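Local coordinates for glycogen synthase (Cyanobacterium sp. CLg1, PDB 6GNF), which is a two-domain glycosyltransferase of GT-B type from the glycogen and starch synthase family, here with ADP bound, at residues 366-380 and 488-500. Sequence-based numbering, arbitrary orientation.
Sequences DVIIAAMPKLKQLNC and LQQGVDAMIVGMK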
ATOM      1  N   ASP A 366      13.324   7.679  10.377  1.00 70.71           N
ATOM      2  CA  ASP A 366      13.891   8.578  11.394  1.00 74.61           C
ATOM      3  C   ASP A 366      14.659   7.827  12.493  1.00 74.32           C
ATOM      4  O   ASP A 366      15.633   8.347  13.037  1.00 77.04           O
ATOM      5  CB  ASP A 366      12.812   9.504  11.992  1.00 76.08           C
ATOM      6  CG  ASP A 366      11.719   8.755  12.757  1.00 77.73           C
ATOM      7  OD1 ASP A 366      11.273   7.664  12.319  1.00 75.97           O
ATOM      8  OD2 ASP A 366      11.285   9.281  13.805  1.00 80.67           O
ATOM      9  N   VAL A 367      14.218   6.607  12.793  1.00 73.19           N
ATOM     10  CA  VAL A 367      14.886   5.736  13.763  1.00 74.17           C
ATOM     11  C   VAL A 367      16.264   5.309  13.257  1.00 75.86           C
ATOM     12  O   VAL A 367      17.249   5.313  14.017  1.00 76.76           O
ATOM     13  CB  VAL A 367      14.041   4.473  14.059  1.00 72.45           C
ATOM     14  CG1 VAL A 367      14.796   3.503  14.956  1.00 72.87           C
ATOM     15  CG2 VAL A 367      12.700   4.856  14.676  1.00 71.34           C
ATOM     16  N   ILE A 368      16.342   4.955  11.972  1.00 74.74           N
ATOM     17  CA  ILE A 368      17.604   4.492  11.387  1.00 75.89           C
ATOM     18  C   ILE A 368      18.639   5.610  11.425  1.00 77.27           C
ATOM     19  O   ILE A 368      19.772   5.398  11.856  1.00 78.78           O
ATOM     20  CB  ILE A 368      17.440   3.989   9.936  1.00 74.63           C
ATOM     21  CG1 ILE A 368      16.445   2.827   9.871  1.00 73.15           C
ATOM     22  CG2 ILE A 368      18.783   3.526   9.378  1.00 75.83           C
ATOM     23  CD1 ILE A 368      16.098   2.393   8.462  1.00 72.49           C
ATOM     24  N   ILE A 369      18.231   6.803  11.008  1.00 77.68           N
ATOM     25  CA  ILE A 369      19.118   7.961  10.999  1.00 81.01           C
ATOM     26  C   ILE A 369      19.589   8.307  12.414  1.00 82.49           C
ATOM     27  O   ILE A 369      20.771   8.561  12.628  1.00 85.03           O
ATOM     28  CB  ILE A 369      18.439   9.177  10.337  1.00 82.40           C
ATOM     29  CG1 ILE A 369      18.292   8.928   8.833  1.00 82.49           C
ATOM     30  CG2 ILE A 369      19.242  10.452  10.572  1.00 84.63           C
ATOM     31  CD1 ILE A 369      17.308   9.852   8.148  1.00 84.29           C
ATOM     32  N   ALA A 370      18.666   8.294  13.371  1.00 81.64           N
ATOM     33  CA  ALA A 370      18.998   8.598  14.764  1.00 83.31           C
ATOM     34  C   ALA A 370      19.883   7.522  15.400  1.00 84.62           C
ATOM     35  O   ALA A 370      20.591   7.799  16.369  1.00 88.38           O
ATOM     36  CB  ALA A 370      17.731   8.786  15.585  1.00 82.66           C
ATOM     37  N   ALA A 371      19.856   6.310  14.849  1.00 82.77           N
ATOM     38  CA  ALA A 371      20.607   5.185  15.408  1.00 83.75           C
ATOM     39  C   ALA A 371      22.091   5.188  15.048  1.00 85.79           C
ATOM     40  O   ALA A 371      22.854   4.401  15.608  1.00 87.06           O
ATOM     41  CB  ALA A 371      19.979   3.870  14.964  1.00 81.55           C
ATOM     42  N   MET A 372      22.498   6.066  14.130  1.00 87.23           N
ATOM     43  CA  MET A 372      23.855   6.035  13.561  1.00 89.17           C
ATOM     44  C   MET A 372      24.987   6.048  14.590  1.00 91.79           C
ATOM     45  O   MET A 372      25.925   5.261  14.465  1.00 93.19           O
ATOM     46  CB  MET A 372      24.049   7.176  12.554  1.00 89.68           C
ATOM     47  CG  MET A 372      23.259   6.996  11.266  1.00 87.98           C
ATOM     48  SD  MET A 372      23.939   5.699  10.211  1.00 87.14           S
ATOM     49  CE  MET A 372      22.487   5.222   9.276  1.00 84.16           C
ATOM     50  N   PRO A 373      24.896   6.913  15.620  1.00 94.36           N
ATOM     51  CA  PRO A 373      25.964   6.920  16.628  1.00 97.14           C
ATOM     52  C   PRO A 373      26.186   5.554  17.281  1.00 97.61           C
ATOM     53  O   PRO A 373      27.330   5.179  17.536  1.00100.89           O
ATOM     54  CB  PRO A 373      25.471   7.941  17.661  1.00 98.51           C
ATOM     55  CG  PRO A 373      24.530   8.823  16.907  1.00 97.57           C
ATOM     56  CD  PRO A 373      23.866   7.929  15.908  1.00 93.85           C
ATOM     57  N   LYS A 374      25.108   4.808  17.514  1.00 96.00           N
ATOM     58  CA  LYS A 374      25.209   3.478  18.117  1.00 96.44           C
ATOM     59  C   LYS A 374      25.555   2.380  17.110  1.00 94.79           C
ATOM     60  O   LYS A 374      25.978   1.297  17.501  1.00 95.39           O
ATOM     61  CB  LYS A 374      23.901   3.105  18.814  1.00 96.79           C
ATOM     62  CG  LYS A 374      23.593   3.918  20.065  1.00100.48           C
ATOM     63  CD  LYS A 374      22.796   3.089  21.065  1.00101.96           C
ATOM     64  CE  LYS A 374      22.329   3.910  22.255  1.00104.53           C
ATOM     65  NZ  LYS A 374      21.068   4.634  21.941  1.00104.21           N
ATOM     66  N   LEU A 375      25.315   2.633  15.830  1.00 93.95           N
ATOM     67  CA  LEU A 375      25.472   1.591  14.810  1.00 94.53           C
ATOM     68  C   LEU A 375      26.924   1.227  14.501  1.00 97.36           C
ATOM     69  O   LEU A 375      27.224   0.081  14.144  1.00 95.82           O
ATOM     70  CB  LEU A 375      24.756   1.989  13.515  1.00 92.25           C
ATOM     71  CG  LEU A 375      23.228   1.928  13.539  1.00 90.72           C
ATOM     72  CD1 LEU A 375      22.669   2.410  12.209  1.00 89.51           C
ATOM     73  CD2 LEU A 375      22.729   0.526  13.856  1.00 90.27           C
ATOM     74  N   LYS A 376      27.832   2.188  14.635  1.00101.04           N
ATOM     75  CA  LYS A 376      29.233   1.937  14.302  1.00104.52           C
ATOM     76  C   LYS A 376      29.796   0.750  15.087  1.00106.76           C
ATOM     77  O   LYS A 376      30.641   0.010  14.584  1.00103.78           O
ATOM     78  CB  LYS A 376      30.094   3.180  14.538  1.00108.23           C
ATOM     79  CG  LYS A 376      31.408   3.116  13.783  1.00111.52           C
ATOM     80  CD  LYS A 376      32.184   4.421  13.824  1.00116.49           C
ATOM     81  CE  LYS A 376      33.332   4.386  12.823  1.00118.95           C
ATOM     82  NZ  LYS A 376      34.410   5.362  13.145  1.00122.69           N
ATOM     83  N   GLN A 377      29.307   0.571  16.311  1.00109.84           N
ATOM     84  CA  GLN A 377      29.706  -0.542  17.173  1.00111.10           C
ATOM     85  C   GLN A 377      29.411  -1.921  16.570  1.00107.46           C
ATOM     86  O   GLN A 377      30.093  -2.895  16.886  1.00105.47           O
ATOM     87  CB  GLN A 377      29.001  -0.419  18.535  1.00114.19           C
ATOM     88  CG  GLN A 377      29.387   0.809  19.360  1.00119.57           C
ATOM     89  CD  GLN A 377      30.862   0.853  19.762  1.00127.87           C
ATOM     90  OE1 GLN A 377      31.637  -0.056  19.458  1.00133.78           O
ATOM     91  NE2 GLN A 377      31.248   1.905  20.474  1.00132.36           N
ATOM     92  N   LEU A 378      28.406  -2.003  15.697  1.00103.91           N
ATOM     93  CA  LEU A 378      27.959  -3.288  15.153  1.00100.59           C
ATOM     94  C   LEU A 378      28.812  -3.835  14.006  1.00100.17           C
ATOM     95  O   LEU A 378      28.652  -4.998  13.636  1.00 98.32           O
ATOM     96  CB  LEU A 378      26.512  -3.185  14.680  1.00 98.39           C
ATOM     97  CG  LEU A 378      25.476  -2.678  15.686  1.00 98.20           C
ATOM     98  CD1 LEU A 378      24.087  -2.813  15.085  1.00 94.99           C
ATOM     99  CD2 LEU A 378      25.562  -3.427  17.007  1.00 98.92           C
ATOM    100  N   ASN A 379      29.687  -3.006  13.439  1.00100.68           N
ATOM    101  CA  ASN A 379      30.537  -3.398  12.301  1.00 99.15           C
ATOM    102  C   ASN A 379      29.724  -3.891  11.114  1.00 93.11           C
ATOM    103  O   ASN A 379      29.913  -5.005  10.624  1.00 91.04           O
ATOM    104  CB  ASN A 379      31.558  -4.465  12.705  1.00102.33           C
ATOM    105  CG  ASN A 379      32.550  -3.964  13.725  1.00106.88           C
ATOM    106  OD1 ASN A 379      32.667  -4.514  14.819  1.00109.04           O
ATOM    107  ND2 ASN A 379      33.284  -2.917  13.368  1.00109.07           N
ATOM    108  N   CYS A 380      28.804  -3.050  10.667  1.00 89.07           N
ATOM    109  CA  CYS A 380      27.939  -3.373   9.538  1.00 86.75           C
ATOM    110  C   CYS A 380      27.832  -2.180   8.604  1.00 84.78           C
ATOM    111  O   CYS A 380      28.345  -1.103   8.900  1.00 86.53           O
ATOM    112  CB  CYS A 380      26.546  -3.758  10.038  1.00 86.07           C
ATOM    113  SG  CYS A 380      25.677  -2.433  10.909  1.00 86.65           S
ATOM    114  N   LEU A 488      11.987   8.320  20.333  1.00 92.15           N
ATOM    115  CA  LEU A 488      12.876   8.054  19.202  1.00 88.35           C
ATOM    116  C   LEU A 488      14.033   7.157  19.622  1.00 88.57           C
ATOM    117  O   LEU A 488      14.405   6.229  18.897  1.00 86.02           O
ATOM    118  CB  LEU A 488      13.420   9.369  18.629  1.00 89.24           C
ATOM    119  CG  LEU A 488      14.301   9.306  17.376  1.00 87.02           C
ATOM    120  CD1 LEU A 488      13.559   8.672  16.208  1.00 84.24           C
ATOM    121  CD2 LEU A 488      14.783  10.699  17.004  1.00 87.55           C
ATOM    122  N   GLN A 489      14.596   7.428  20.796  1.00 89.95           N
ATOM    123  CA  GLN A 489      15.750   6.675  21.269  1.00 90.42           C
ATOM    124  C   GLN A 489      15.357   5.268  21.731  1.00 89.08           C
ATOM    125  O   GLN A 489      16.148   4.331  21.622  1.00 88.33           O
ATOM    126  CB  GLN A 489      16.475   7.446  22.380  1.00 94.07           C
ATOM    127  CG  GLN A 489      17.986   7.264  22.371  1.00 96.47           C
ATOM    128  CD  GLN A 489      18.624   7.622  21.036  1.00 95.46           C
ATOM    129  OE1 GLN A 489      19.498   6.907  20.550  1.00 95.21           O
ATOM    130  NE2 GLN A 489      18.169   8.713  20.425  1.00 94.77           N
ATOM    131  N   GLN A 490      14.123   5.102  22.193  1.00 88.87           N
ATOM    132  CA  GLN A 490      13.608   3.775  22.529  1.00 89.59           C
ATOM    133  C   GLN A 490      13.475   2.930  21.273  1.00 86.49           C
ATOM    134  O   GLN A 490      13.761   1.730  21.289  1.00 86.66           O
ATOM    135  CB  GLN A 490      12.245   3.873  23.205  1.00 92.06           C
ATOM    136  CG  GLN A 490      12.262   4.644  24.512  1.00 95.41           C
ATOM    137  CD  GLN A 490      11.026   4.405  25.352  1.00 96.45           C
ATOM    138  OE1 GLN A 490      11.089   4.447  26.574  1.00 99.56           O
ATOM    139  NE2 GLN A 490       9.894   4.153  24.703  1.00 96.02           N
ATOM    140  N   GLY A 491      13.020   3.561  20.192  1.00 83.01           N
ATOM    141  CA  GLY A 491      12.952   2.915  18.887  1.00 80.42           C
ATOM    142  C   GLY A 491      14.320   2.471  18.403  1.00 79.72           C
ATOM    143  O   GLY A 491      14.478   1.347  17.916  1.00 77.51           O
ATOM    144  N   VAL A 492      15.311   3.353  18.540  1.00 80.39           N
ATOM    145  CA  VAL A 492      16.689   3.038  18.163  1.00 80.74           C
ATOM    146  C   VAL A 492      17.149   1.764  18.863  1.00 81.55           C
ATOM    147  O   VAL A 492      17.584   0.812  18.210  1.00 80.94           O
ATOM    148  CB  VAL A 492      17.651   4.206  18.495  1.00 83.30           C
ATOM    149  CG1 VAL A 492      19.107   3.764  18.448  1.00 83.65           C
ATOM    150  CG2 VAL A 492      17.420   5.363  17.534  1.00 82.81           C
ATOM    151  N   ASP A 493      16.980   1.730  20.180  1.00 83.43           N
ATOM    152  CA  ASP A 493      17.369   0.573  20.982  1.00 84.40           C
ATOM    153  C   ASP A 493      16.576  -0.676  20.577  1.00 81.46           C
ATOM    154  O   ASP A 493      17.126  -1.765  20.435  1.00 79.99           O
ATOM    155  CB  ASP A 493      17.177   0.879  22.472  1.00 88.16           C
ATOM    156  CG  ASP A 493      18.103   2.002  22.974  1.00 91.19           C
ATOM    157  OD1 ASP A 493      19.175   2.239  22.368  1.00 90.71           O
ATOM    158  OD2 ASP A 493      17.772   2.650  23.987  1.00 94.51           O
ATOM    159  N   ALA A 494      15.283  -0.503  20.326  1.00 80.14           N
ATOM    160  CA  ALA A 494      14.417  -1.609  19.919  1.00 78.33           C
ATOM    161  C   ALA A 494      14.834  -2.203  18.566  1.00 76.99           C
ATOM    162  O   ALA A 494      14.797  -3.422  18.377  1.00 77.47           O
ATOM    163  CB  ALA A 494      12.973  -1.145  19.876  1.00 77.18           C
ATOM    164  N   MET A 495      15.238  -1.341  17.637  1.00 76.55           N
ATOM    165  CA  MET A 495      15.697  -1.785  16.321  1.00 75.63           C
ATOM    166  C   MET A 495      16.994  -2.571  16.456  1.00 76.71           C
ATOM    167  O   MET A 495      17.137  -3.651  15.899  1.00 76.95           O
ATOM    168  CB  MET A 495      15.910  -0.579  15.395  1.00 74.35           C
ATOM    169  CG  MET A 495      16.406  -0.929  13.997  1.00 72.51           C
ATOM    170  SD  MET A 495      16.677   0.524  12.964  1.00 70.33           S
ATOM    171  CE  MET A 495      18.157   1.197  13.712  1.00 72.57           C
ATOM    172  N   ILE A 496      17.927  -2.024  17.221  1.00 79.77           N
ATOM    173  CA  ILE A 496      19.256  -2.618  17.373  1.00 82.46           C
ATOM    174  C   ILE A 496      19.217  -4.004  18.027  1.00 81.97           C
ATOM    175  O   ILE A 496      20.029  -4.867  17.699  1.00 79.31           O
ATOM    176  CB  ILE A 496      20.195  -1.662  18.135  1.00 85.50           C
ATOM    177  CG1 ILE A 496      20.525  -0.460  17.238  1.00 85.76           C
ATOM    178  CG2 ILE A 496      21.477  -2.364  18.561  1.00 88.34           C
ATOM    179  CD1 ILE A 496      21.068   0.742  17.979  1.00 89.10           C
ATOM    180  N   VAL A 497      18.276  -4.221  18.941  1.00 82.90           N
ATOM    181  CA  VAL A 497      18.064  -5.552  19.511  1.00 83.82           C
ATOM    182  C   VAL A 497      17.826  -6.577  18.400  1.00 82.28           C
ATOM    183  O   VAL A 497      18.426  -7.659  18.413  1.00 84.17           O
ATOM    184  CB  VAL A 497      16.895  -5.561  20.530  1.00 84.85           C
ATOM    185  CG1 VAL A 497      16.416  -6.980  20.823  1.00 84.30           C
ATOM    186  CG2 VAL A 497      17.321  -4.875  21.821  1.00 86.95           C
ATOM    187  N   GLY A 498      16.971  -6.230  17.439  1.00 79.00           N
ATOM    188  CA  GLY A 498      16.700  -7.104  16.302  1.00 76.39           C
ATOM    189  C   GLY A 498      17.915  -7.309  15.420  1.00 75.58           C
ATOM    190  O   GLY A 498      18.207  -8.431  15.007  1.00 74.80           O
ATOM    191  N   MET A 499      18.646  -6.233  15.159  1.00 76.70           N
ATOM    192  CA  MET A 499      19.837  -6.308  14.307  1.00 78.06           C
ATOM    193  C   MET A 499      20.905  -7.200  14.937  1.00 79.79           C
ATOM    194  O   MET A 499      21.546  -7.989  14.244  1.00 79.75           O
ATOM    195  CB  MET A 499      20.399  -4.908  14.038  1.00 78.65           C
ATOM    196  CG  MET A 499      19.471  -4.037  13.205  1.00 77.11           C
ATOM    197  SD  MET A 499      19.980  -2.311  13.150  1.00 78.48           S
ATOM    198  CE  MET A 499      21.403  -2.418  12.068  1.00 78.38           C
ATOM    199  N   LYS A 500      21.079  -7.085  16.253  1.00 82.86           N
ATOM    200  CA  LYS A 500      22.040  -7.919  16.982  1.00 85.50           C
ATOM    201  C   LYS A 500      21.650  -9.392  16.960  1.00 86.00           C
ATOM    202  O   LYS A 500      22.518 -10.250  16.838  1.00 85.41           O
ATOM    203  CB  LYS A 500      22.185  -7.450  18.430  1.00 88.82           C
ATOM    204  CG  LYS A 500      23.017  -6.192  18.580  1.00 92.11           C
ATOM    205  CD  LYS A 500      23.175  -5.807  20.042  1.00 97.51           C
ATOM    206  CE  LYS A 500      24.363  -4.882  20.252  1.00101.10           C
ATOM    207  NZ  LYS A 500      24.535  -4.541  21.690  1.00104.70           N
TER
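Val367 fits as a knob into a hole on the surface of helix 488-500 formed by Leu488, Gly491, Val492 and Met495, and the contact illustrates how near-perpendicular helices mesh where one of them carries a glycine. The axes of helices 366-370 and 488-500 pass 8.8 Å apart at 84°. With CG1 anti to the backbone N, Val367 lays that methyl against bare backbone, 3.6 Å from Gly491 C. Beside it, Val492 straddles the backbone between Val367 and Ala371, CG2 on the carbonyl oxygen of Val367 and CG1 on Ala371 CB. The one carbon pair closer than usual van der Waals contact is Met495 CE and Ala371 CB, 3.5 Å apart; Met495 is extended as far as its sulfur and then bent at chi3 (72°). Farther along, Leu375 CD2 meets Met499 CE at 3.7 Å, the two side chains crossing at about a right angle.

The solvent side is polar and more open, although Lys374 still sits as a knob among Gln489, Val492, Asp493 and Ile496. It sets its CB against Ile496 CD1, and its bent chain carries NZ to a salt bridge with Asp493 OD1 (3.1 Å), on the syn side and 18° out of the carboxylate plane; a weak hydrogen bond from NZ to Gln489 OE1 adds a second hold.

Asp366, whose OD1 forms a salt bridge with Arg432, rests OD2 against Leu488 CD1. Beneath, Ile368 rests on strands 352-356 and 381-385 of the parallel sheet, Met499 reaches Phe353, and Met372 packs on helix 390-402.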